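Local structure of Tautomerase_3 domain-containing protein (Corynebacterium halotolerans YIM 70093 = DSM 44683, 7M58) at residues 80-85 against 102-107; 115-120 against 131-136; 126-131 against 138-143. The protein probably acts as a hydrolase of the cis-3-chloroacrylic acid dehalogenase family within the tautomerase superfamily, working as a trimer. All coordinates share one frame; numbering follows the deposited sequence.

One chain here offers two kinds of packing: a helix laid on a beta-sheet in the core, and two short helices folded against a hairpin near the C-terminus. Interaction 1 belongs to the core, its centre 26 Å from that of interaction 2 and 25 Å from that of interaction 3. The latter two lie 7 Å apart between centres, share Thr-131 and alternate along the chain; packing of Leu-140 on Leu-132 and on Tyr-115 makes them one small apolar cluster. CD1 of Leu-140 is 3.6 Å from CD1 of Leu-132. A probable hydrogen bond of 2.9 Å runs from Trp-128 NE1 to Leu-118 O. Interactions 1 and 2 both touch the third subunit of the trimer.

Interaction 1: 80-85 against 102-107; sequences DLLEQI and VYVNEI
Leu-82 rests in the shallow hollow between Val-102 and Val-104, two residues that alternate with outward-turned Tyr-103 along strand 100-107 and so present their branches on the same side, to helix 75-92. The bond to the leucine CB points along the interface, yet CD2 comes down on Val-102, the two side chains sliding past each other in opposite directions. This methyl lies 3.7 Å from Val-102 CB and 3.4 Å from Val-102 O, so it touches the backbone as well as the side chain. The same leucine meets the second valine through its branch point, CG lying 4.0 Å from Val-104 CG2.

One turn farther on, Ile-85 supplies the next bump. Its beta-branch CG2, held opposite the backbone N by a chi1 of -73° that leaves CG1 beside that N, reaches 3.6 Å from Val-102 CG2; the two side chains meet nearly at right angles. CG1 of Val-102 is thereby flanked by two methyls, CD2 of Leu-82 and CG2 of Ile-85. All four residues are buried, and no hydrogen bond crosses the interface, leaving shape to determine the fit.

Ile-65 and Ile-69 of strand 63-70 continue the apolar floor beside the valines. The axes of the two short segments approach to 9.0 Å and run 153° apart, nearly antiparallel, as befits the helix and second strand of a beta-alpha-beta crossover in the tautomerase fold.

Interaction 2: 115-120 against 131-136; sequences YGKLLP and TLPQSL
Lys-117 and Leu-132 pack side by side where the small beta-hairpin formed by strands 112-114 and 117-118 meets the approach to the C-terminal helix 134-142. The lysine is the side chain to follow. From CB, directed at the other segment, the chain passes to CG, 4.1 Å from Leu-132 CD2, and then, after a first bend at chi2 (89°), to CD, 4.0 Å from the same methyl. Two successive methylenes therefore lie along one branch of the leucine, the two side chains running past each other in opposite senses. CE comes next and approaches the ring of Pro-133, the N-cap residue of helix 134-142. A second bend, at chi4 (63°), helps carry NZ back toward its own hairpin, where it makes a weak hydrogen bond to Gly-116 O. The apolar stem thus serves the packing while the ammonium group turns aside.

Tyr-115 makes the second meeting, at the turn of the hairpin. Leu-136 comes to it from the helix, while the phenol OH is hydrogen-bonded to Tyr-37 O and the ring packs edge-to-face with Trp-101 of the third subunit. The leucine places CD2 4.1 Å from Tyr-115 CB, and this methyl also lies 3.7 Å from Tyr-115 O.

Interaction 3: 126-131 against 138-143; sequences EEWFAT and EELSDL
Trp-128 and Phe-129, neighbours on helix 125-129, both reach Leu-140 of helix 134-142, the indole offering CZ3 to the leucine's CD1 and the phenyl ring its CE1 edge to CB. At Trp-128 the six-membered part of the indole carries the contact, CZ3 standing 4.3 Å from Leu-140 CD1, which approaches the ring obliquely. With NE1 bonded to Leu-118 O, the tryptophan spans from the hairpin to the last helix.

Two short helices, 125-129 and 134-142, thus pack against each other as a C-terminal extension beside the hairpin of strands 112-114 and 117-118, joined to one another by the turn through Leu-132 and Pro-133. Phe-129 follows in the sequence. With CG anti to N (chi1 -176°), its ring extends toward the second helix and presents an edge: CE1 is 4.1 Å from Leu-140 CB, which lies near the ring plane. Tyr-37 packs against both aromatic side chains, and Phe-129 O takes a hydrogen bond from Gln-137 NE2. Farther along, Thr-131 N is hydrogen-bonded to Trp-128 O at 2.9 Å, and Thr-131 OG1 makes a weak bond to Glu-127 O inside the same segment.

Interaction 1: 80-85 against 102-107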
loop_
_atom_site.group_PDB
_atom_site.type_symbol
_atom_site.label_atom_id
_atom_site.label_comp_id
_atom_site.label_asym_id
_atom_site.label_seq_id
_atom_site.Cartn_x
_atom_site.Cartn_y
_atom_site.Cartn_z
ATOM N N ASP A 80 12.781 -16.366 4.730
ATOM C CA ASP A 80 13.457 -16.982 3.598
ATOM C C ASP A 80 13.025 -16.296 2.307
ATOM O O ASP A 80 13.883 -15.884 1.504
ATOM C CB ASP A 80 13.083 -18.470 3.570
ATOM C CG ASP A 80 14.098 -19.345 4.287
ATOM O OD1 ASP A 80 15.177 -18.846 4.688
ATOM O OD2 ASP A 80 13.748 -20.520 4.577
ATOM N N LEU A 81 11.712 -16.064 2.170
ATOM C CA LEU A 81 11.190 -15.308 1.035
ATOM C C LEU A 81 11.785 -13.904 0.950
ATOM O O LEU A 81 12.140 -13.440 -0.141
ATOM C CB LEU A 81 9.676 -15.228 1.128
ATOM C CG LEU A 81 8.871 -14.592 -0.023
ATOM C CD1 LEU A 81 8.893 -15.433 -1.282
ATOM C CD2 LEU A 81 7.436 -14.345 0.399
ATOM N N LEU A 82 11.946 -13.227 2.089
ATOM C CA LEU A 82 12.515 -11.884 2.075
ATOM C C LEU A 82 13.963 -11.910 1.616
ATOM O O LEU A 82 14.358 -11.142 0.734
ATOM C CB LEU A 82 12.417 -11.238 3.456
ATOM C CG LEU A 82 11.133 -10.497 3.831
ATOM C CD1 LEU A 82 10.929 -10.551 5.308
ATOM C CD2 LEU A 82 11.245 -9.045 3.386
ATOM N N GLU A 83 14.778 -12.778 2.216
ATOM C CA GLU A 83 16.188 -12.813 1.860
ATOM C C GLU A 83 16.379 -13.194 0.399
ATOM O O GLU A 83 17.246 -12.646 -0.292
ATOM C CB GLU A 83 16.916 -13.780 2.774
ATOM C CG GLU A 83 16.863 -13.376 4.229
ATOM C CD GLU A 83 17.733 -14.259 5.119
ATOM O OE1 GLU A 83 17.683 -15.503 4.971
ATOM O OE2 GLU A 83 18.479 -13.706 5.955
ATOM N N GLN A 84 15.557 -14.107 -0.100
ATOM C CA GLN A 84 15.725 -14.542 -1.475
ATOM C C GLN A 84 15.240 -13.486 -2.470
ATOM O O GLN A 84 15.801 -13.375 -3.572
ATOM C CB GLN A 84 15.002 -15.864 -1.659
ATOM C CG GLN A 84 15.715 -17.008 -0.941
ATOM C CD GLN A 84 15.353 -18.375 -1.505
ATOM O OE1 GLN A 84 14.790 -18.486 -2.600
ATOM N NE2 GLN A 84 15.605 -19.421 -0.718
ATOM N N ILE A 85 14.211 -12.708 -2.110
ATOM C CA ILE A 85 13.768 -11.621 -2.979
ATOM C C ILE A 85 14.838 -10.544 -3.071
ATOM O O ILE A 85 15.189 -10.080 -4.160
ATOM C CB ILE A 85 12.431 -11.045 -2.483
ATOM C CG1 ILE A 85 11.309 -12.033 -2.790
ATOM C CG2 ILE A 85 12.151 -9.696 -3.127
ATOM C CD1 ILE A 85 10.009 -11.737 -2.062
ATOM N N VAL A 102 12.626 -4.692 0.687
ATOM C CA VAL A 102 11.437 -5.543 0.613
ATOM C C VAL A 102 10.663 -5.462 1.931
ATOM O O VAL A 102 11.246 -5.620 3.012
ATOM C CB VAL A 102 11.806 -7.011 0.302
ATOM C CG1 VAL A 102 10.572 -7.804 -0.095
ATOM C CG2 VAL A 102 12.868 -7.081 -0.783
ATOM N N TYR A 103 9.350 -5.219 1.838
ATOM C CA TYR A 103 8.434 -5.238 2.972
ATOM C C TYR A 103 7.360 -6.294 2.745
ATOM O O TYR A 103 6.788 -6.395 1.653
ATOM C CB TYR A 103 7.714 -3.920 3.164
ATOM C CG TYR A 103 8.508 -2.772 3.693
ATOM C CD1 TYR A 103 9.887 -2.799 3.733
ATOM C CD2 TYR A 103 7.860 -1.624 4.104
ATOM C CE1 TYR A 103 10.594 -1.725 4.196
ATOM C CE2 TYR A 103 8.547 -0.554 4.567
ATOM C CZ TYR A 103 9.918 -0.603 4.620
ATOM O OH TYR A 103 10.595 0.497 5.100
ATOM N N VAL A 104 7.029 -7.035 3.787
ATOM C CA VAL A 104 5.975 -8.042 3.713
ATOM C C VAL A 104 4.857 -7.662 4.671
ATOM O O VAL A 104 5.061 -7.632 5.898
ATOM C CB VAL A 104 6.518 -9.447 4.001
ATOM C CG1 VAL A 104 5.391 -10.415 4.344
ATOM C CG2 VAL A 104 7.268 -9.938 2.792
ATOM N N ASN A 105 3.677 -7.349 4.156
ATOM C CA ASN A 105 2.490 -7.135 4.966
ATOM C C ASN A 105 1.653 -8.397 4.861
ATOM O O ASN A 105 1.489 -8.943 3.768
ATOM C CB ASN A 105 1.681 -5.907 4.508
ATOM C CG ASN A 105 0.457 -5.615 5.401
ATOM O OD1 ASN A 105 0.574 -5.509 6.618
ATOM N ND2 ASN A 105 -0.723 -5.501 4.788
ATOM N N GLU A 106 1.131 -8.862 5.983
ATOM C CA GLU A 106 0.441 -10.142 6.051
ATOM C C GLU A 106 -1.038 -9.898 6.233
ATOM O O GLU A 106 -1.444 -9.126 7.106
ATOM C CB GLU A 106 0.936 -10.979 7.212
ATOM C CG GLU A 106 2.262 -11.574 6.999
ATOM C CD GLU A 106 2.718 -12.291 8.237
ATOM O OE1 GLU A 106 2.213 -13.411 8.502
ATOM O OE2 GLU A 106 3.571 -11.699 8.956
ATOM N N ILE A 107 -1.857 -10.519 5.405
ATOM C CA ILE A 107 -3.241 -10.178 5.647
ATOM C C ILE A 107 -4.005 -11.508 5.644
ATOM O O ILE A 107 -3.576 -12.448 4.965
ATOM C CB ILE A 107 -3.696 -9.105 4.653
ATOM C CG1 ILE A 107 -4.597 -8.240 5.528
ATOM C CG2 ILE A 107 -4.635 -9.635 3.568
ATOM C CD1 ILE A 107 -4.871 -7.026 4.988
#

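Interaction 2: 115-120 against 131-136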
loop_
_atom_site.group_PDB
_atom_site.type_symbol
_atom_site.label_atom_id
_atom_site.label_comp_id
_atom_site.label_asym_id
_atom_site.label_seq_id
_atom_site.Cartn_x
_atom_site.Cartn_y
_atom_site.Cartn_z
ATOM N N TYR A 115 -9.803 -14.343 -8.404
ATOM C CA TYR A 115 -10.653 -15.173 -9.262
ATOM C C TYR A 115 -12.092 -15.232 -8.752
ATOM O O TYR A 115 -12.765 -16.253 -8.874
ATOM C CB TYR A 115 -10.065 -16.577 -9.421
ATOM C CG TYR A 115 -8.680 -16.497 -9.988
ATOM C CD1 TYR A 115 -8.477 -16.161 -11.328
ATOM C CD2 TYR A 115 -7.572 -16.724 -9.197
ATOM C CE1 TYR A 115 -7.212 -16.064 -11.862
ATOM C CE2 TYR A 115 -6.299 -16.639 -9.724
ATOM C CZ TYR A 115 -6.129 -16.307 -11.056
ATOM O OH TYR A 115 -4.874 -16.213 -11.579
ATOM N N GLY A 116 -12.563 -14.132 -8.175
ATOM C CA GLY A 116 -13.937 -14.017 -7.729
ATOM C C GLY A 116 -14.295 -14.752 -6.450
ATOM O O GLY A 116 -15.484 -14.821 -6.109
ATOM N N LYS A 117 -13.321 -15.283 -5.717
ATOM C CA LYS A 117 -13.633 -16.116 -4.565
ATOM C C LYS A 117 -12.724 -15.747 -3.403
ATOM O O LYS A 117 -11.550 -15.432 -3.612
ATOM C CB LYS A 117 -13.487 -17.607 -4.912
ATOM C CG LYS A 117 -14.804 -18.285 -5.336
ATOM C CD LYS A 117 -15.052 -18.171 -6.842
ATOM C CE LYS A 117 -16.496 -18.520 -7.229
ATOM N NZ LYS A 117 -17.504 -17.583 -6.631
ATOM N N LEU A 118 -13.265 -15.774 -2.185
ATOM C CA LEU A 118 -12.429 -15.494 -1.025
ATOM C C LEU A 118 -11.337 -16.542 -0.947
ATOM O O LEU A 118 -11.554 -17.706 -1.283
ATOM C CB LEU A 118 -13.252 -15.480 0.263
ATOM C CG LEU A 118 -14.149 -14.246 0.338
ATOM C CD1 LEU A 118 -15.285 -14.407 1.326
ATOM C CD2 LEU A 118 -13.312 -13.027 0.681
ATOM N N LEU A 119 -10.152 -16.111 -0.592
ATOM C CA LEU A 119 -9.002 -17.005 -0.570
ATOM C C LEU A 119 -8.951 -17.763 0.746
ATOM O O LEU A 119 -9.429 -17.269 1.770
ATOM C CB LEU A 119 -7.704 -16.228 -0.747
ATOM C CG LEU A 119 -7.386 -15.754 -2.159
ATOM C CD1 LEU A 119 -5.914 -15.390 -2.306
ATOM C CD2 LEU A 119 -7.763 -16.829 -3.174
ATOM N N PRO A 120 -8.407 -18.974 0.754
ATOM C CA PRO A 120 -8.329 -19.717 2.010
ATOM C C PRO A 120 -7.029 -19.463 2.741
ATOM O O PRO A 120 -6.109 -18.814 2.226
ATOM C CB PRO A 120 -8.398 -21.168 1.541
ATOM C CG PRO A 120 -7.553 -21.107 0.280
ATOM C CD PRO A 120 -7.869 -19.766 -0.368
ATOM N N THR A 131 -13.484 -26.232 -5.010
ATOM C CA THR A 131 -14.723 -25.462 -4.935
ATOM C C THR A 131 -14.971 -24.607 -6.175
ATOM O O THR A 131 -16.102 -24.172 -6.392
ATOM C CB THR A 131 -14.707 -24.577 -3.682
ATOM O OG1 THR A 131 -14.356 -25.376 -2.546
ATOM C CG2 THR A 131 -16.073 -23.969 -3.407
ATOM N N LEU A 132 -13.957 -24.342 -6.995
ATOM C CA LEU A 132 -14.168 -23.465 -8.130
ATOM C C LEU A 132 -15.029 -24.149 -9.196
ATOM O O LEU A 132 -15.069 -25.379 -9.287
ATOM C CB LEU A 132 -12.831 -23.001 -8.709
ATOM C CG LEU A 132 -11.869 -22.414 -7.670
ATOM C CD1 LEU A 132 -10.619 -21.870 -8.295
ATOM C CD2 LEU A 132 -12.567 -21.295 -6.901
ATOM N N PRO A 133 -15.749 -23.371 -10.001
ATOM C CA PRO A 133 -16.426 -23.965 -11.163
ATOM C C PRO A 133 -15.432 -24.599 -12.124
ATOM O O PRO A 133 -14.331 -24.087 -12.345
ATOM C CB PRO A 133 -17.160 -22.777 -11.805
ATOM C CG PRO A 133 -16.565 -21.541 -11.158
ATOM C CD PRO A 133 -16.137 -21.966 -9.787
ATOM N N GLN A 134 -15.872 -25.704 -12.734
ATOM C CA GLN A 134 -15.000 -26.538 -13.548
ATOM C C GLN A 134 -14.291 -25.744 -14.650
ATOM O O GLN A 134 -13.149 -26.058 -15.011
ATOM C CB GLN A 134 -15.805 -27.700 -14.124
ATOM C CG GLN A 134 -14.951 -28.653 -14.941
ATOM C CD GLN A 134 -15.543 -30.040 -15.041
ATOM O OE1 GLN A 134 -16.319 -30.330 -15.958
ATOM N NE2 GLN A 134 -15.194 -30.902 -14.094
ATOM N N SER A 135 -14.955 -24.743 -15.221
ATOM C CA SER A 135 -14.320 -23.968 -16.281
ATOM C C SER A 135 -13.219 -23.088 -15.704
ATOM O O SER A 135 -12.189 -22.868 -16.342
ATOM C CB SER A 135 -15.346 -23.109 -17.022
ATOM O OG SER A 135 -16.203 -22.440 -16.113
ATOM N N LEU A 136 -13.428 -22.554 -14.505
ATOM C CA LEU A 136 -12.349 -21.839 -13.832
ATOM C C LEU A 136 -11.229 -22.785 -13.437
ATOM O O LEU A 136 -10.050 -22.423 -13.507
ATOM C CB LEU A 136 -12.887 -21.106 -12.602
ATOM C CG LEU A 136 -11.895 -20.189 -11.881
ATOM C CD1 LEU A 136 -11.319 -19.142 -12.822
ATOM C CD2 LEU A 136 -12.564 -19.526 -10.658
#

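Interaction 3: 126-131 against 138-143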
loop_
_atom_site.group_PDB
_atom_site.type_symbol
_atom_site.label_atom_id
_atom_site.label_comp_id
_atom_site.label_asym_id
_atom_site.label_seq_id
_atom_site.Cartn_x
_atom_site.Cartn_y
_atom_site.Cartn_z
ATOM N N GLU A 126 -5.625 -26.768 -2.365
ATOM C CA GLU A 126 -6.307 -27.881 -3.044
ATOM C C GLU A 126 -7.796 -27.894 -2.715
ATOM O O GLU A 126 -8.641 -28.067 -3.601
ATOM C CB GLU A 126 -5.700 -29.217 -2.638
ATOM C CG GLU A 126 -4.494 -29.689 -3.423
ATOM C CD GLU A 126 -3.977 -31.016 -2.862
ATOM O OE1 GLU A 126 -4.089 -31.206 -1.631
ATOM O OE2 GLU A 126 -3.476 -31.871 -3.629
ATOM N N GLU A 127 -8.126 -27.790 -1.428
ATOM C CA GLU A 127 -9.516 -27.700 -1.001
ATOM C C GLU A 127 -10.221 -26.533 -1.690
ATOM O O GLU A 127 -11.326 -26.690 -2.216
ATOM C CB GLU A 127 -9.583 -27.582 0.526
ATOM C CG GLU A 127 -10.289 -28.742 1.221
ATOM C CD GLU A 127 -10.399 -28.534 2.723
ATOM O OE1 GLU A 127 -11.288 -29.167 3.355
ATOM O OE2 GLU A 127 -9.635 -27.697 3.282
ATOM N N TRP A 128 -9.594 -25.353 -1.661
ATOM C CA TRP A 128 -10.164 -24.165 -2.307
ATOM C C TRP A 128 -10.393 -24.419 -3.795
ATOM O O TRP A 128 -11.491 -24.173 -4.317
ATOM C CB TRP A 128 -9.218 -22.970 -2.068
ATOM C CG TRP A 128 -9.576 -21.687 -2.730
ATOM C CD1 TRP A 128 -10.404 -20.717 -2.245
ATOM C CD2 TRP A 128 -9.097 -21.211 -4.001
ATOM N NE1 TRP A 128 -10.485 -19.669 -3.139
ATOM C CE2 TRP A 128 -9.695 -19.949 -4.228
ATOM C CE3 TRP A 128 -8.245 -21.737 -4.975
ATOM C CZ2 TRP A 128 -9.457 -19.198 -5.390
ATOM C CZ3 TRP A 128 -8.008 -20.993 -6.130
ATOM C CH2 TRP A 128 -8.618 -19.739 -6.330
ATOM N N PHE A 129 -9.382 -24.976 -4.468
ATOM C CA PHE A 129 -9.461 -25.240 -5.902
ATOM C C PHE A 129 -10.638 -26.154 -6.245
ATOM O O PHE A 129 -11.325 -25.938 -7.256
ATOM C CB PHE A 129 -8.134 -25.851 -6.354
ATOM C CG PHE A 129 -8.029 -26.079 -7.827
ATOM C CD1 PHE A 129 -7.656 -25.050 -8.678
ATOM C CD2 PHE A 129 -8.295 -27.324 -8.367
ATOM C CE1 PHE A 129 -7.558 -25.263 -10.040
ATOM C CE2 PHE A 129 -8.195 -27.537 -9.732
ATOM C CZ PHE A 129 -7.832 -26.505 -10.562
ATOM N N ALA A 130 -10.919 -27.156 -5.402
ATOM C CA ALA A 130 -12.012 -28.082 -5.700
ATOM C C ALA A 130 -13.394 -27.438 -5.584
ATOM O O ALA A 130 -14.384 -28.060 -5.998
ATOM C CB ALA A 130 -11.923 -29.318 -4.802
ATOM N N THR A 131 -13.484 -26.232 -5.010
ATOM C CA THR A 131 -14.723 -25.462 -4.935
ATOM C C THR A 131 -14.971 -24.607 -6.175
ATOM O O THR A 131 -16.102 -24.172 -6.392
ATOM C CB THR A 131 -14.707 -24.577 -3.682
ATOM O OG1 THR A 131 -14.356 -25.376 -2.546
ATOM C CG2 THR A 131 -16.073 -23.969 -3.407
ATOM N N GLU A 138 -10.055 -25.304 -15.048
ATOM C CA GLU A 138 -9.172 -25.692 -16.130
ATOM C C GLU A 138 -8.431 -24.514 -16.768
ATOM O O GLU A 138 -7.356 -24.713 -17.338
ATOM C CB GLU A 138 -9.948 -26.529 -17.149
ATOM C CG GLU A 138 -10.486 -27.848 -16.505
ATOM C CD GLU A 138 -9.415 -28.637 -15.666
ATOM O OE1 GLU A 138 -8.394 -29.076 -16.258
ATOM O OE2 GLU A 138 -9.603 -28.824 -14.424
ATOM N N GLU A 139 -8.925 -23.284 -16.653
ATOM C CA GLU A 139 -8.072 -22.159 -17.037
ATOM C C GLU A 139 -6.924 -21.992 -16.055
ATOM O O GLU A 139 -5.789 -21.739 -16.466
ATOM C CB GLU A 139 -8.862 -20.846 -17.160
ATOM C CG GLU A 139 -10.278 -21.004 -17.652
ATOM C CD GLU A 139 -11.099 -19.718 -17.573
ATOM O OE1 GLU A 139 -11.293 -19.090 -18.639
ATOM O OE2 GLU A 139 -11.552 -19.335 -16.466
ATOM N N LEU A 140 -7.201 -22.116 -14.753
ATOM C CA LEU A 140 -6.144 -21.978 -13.755
ATOM C C LEU A 140 -5.094 -23.069 -13.886
ATOM O O LEU A 140 -3.895 -22.798 -13.758
ATOM C CB LEU A 140 -6.732 -22.003 -12.345
ATOM C CG LEU A 140 -7.702 -20.885 -11.947
ATOM C CD1 LEU A 140 -7.935 -20.897 -10.438
ATOM C CD2 LEU A 140 -7.173 -19.550 -12.373
ATOM N N SER A 141 -5.516 -24.308 -14.149
ATOM C CA SER A 141 -4.557 -25.398 -14.283
ATOM C C SER A 141 -3.665 -25.242 -15.504
ATOM O O SER A 141 -2.585 -25.834 -15.540
ATOM C CB SER A 141 -5.277 -26.736 -14.344
ATOM O OG SER A 141 -6.263 -26.695 -15.344
ATOM N N ASP A 142 -4.103 -24.489 -16.516
ATOM C CA ASP A 142 -3.224 -24.195 -17.646
ATOM C C ASP A 142 -2.070 -23.267 -17.265
ATOM O O ASP A 142 -1.008 -23.330 -17.898
ATOM C CB ASP A 142 -4.022 -23.615 -18.813
ATOM C CG ASP A 142 -4.645 -24.705 -19.691
ATOM O OD1 ASP A 142 -4.436 -25.906 -19.397
ATOM O OD2 ASP A 142 -5.318 -24.369 -20.692
ATOM N N LEU A 143 -2.230 -22.436 -16.236
ATOM C CA LEU A 143 -1.147 -21.574 -15.769
ATOM C C LEU A 143 -0.180 -22.294 -14.831
ATOM O O LEU A 143 -0.582 -22.999 -13.901
ATOM C CB LEU A 143 -1.735 -20.354 -15.068
ATOM C CG LEU A 143 -2.934 -19.710 -15.778
ATOM C CD1 LEU A 143 -3.554 -18.613 -14.927
ATOM C CD2 LEU A 143 -2.542 -19.160 -17.130
#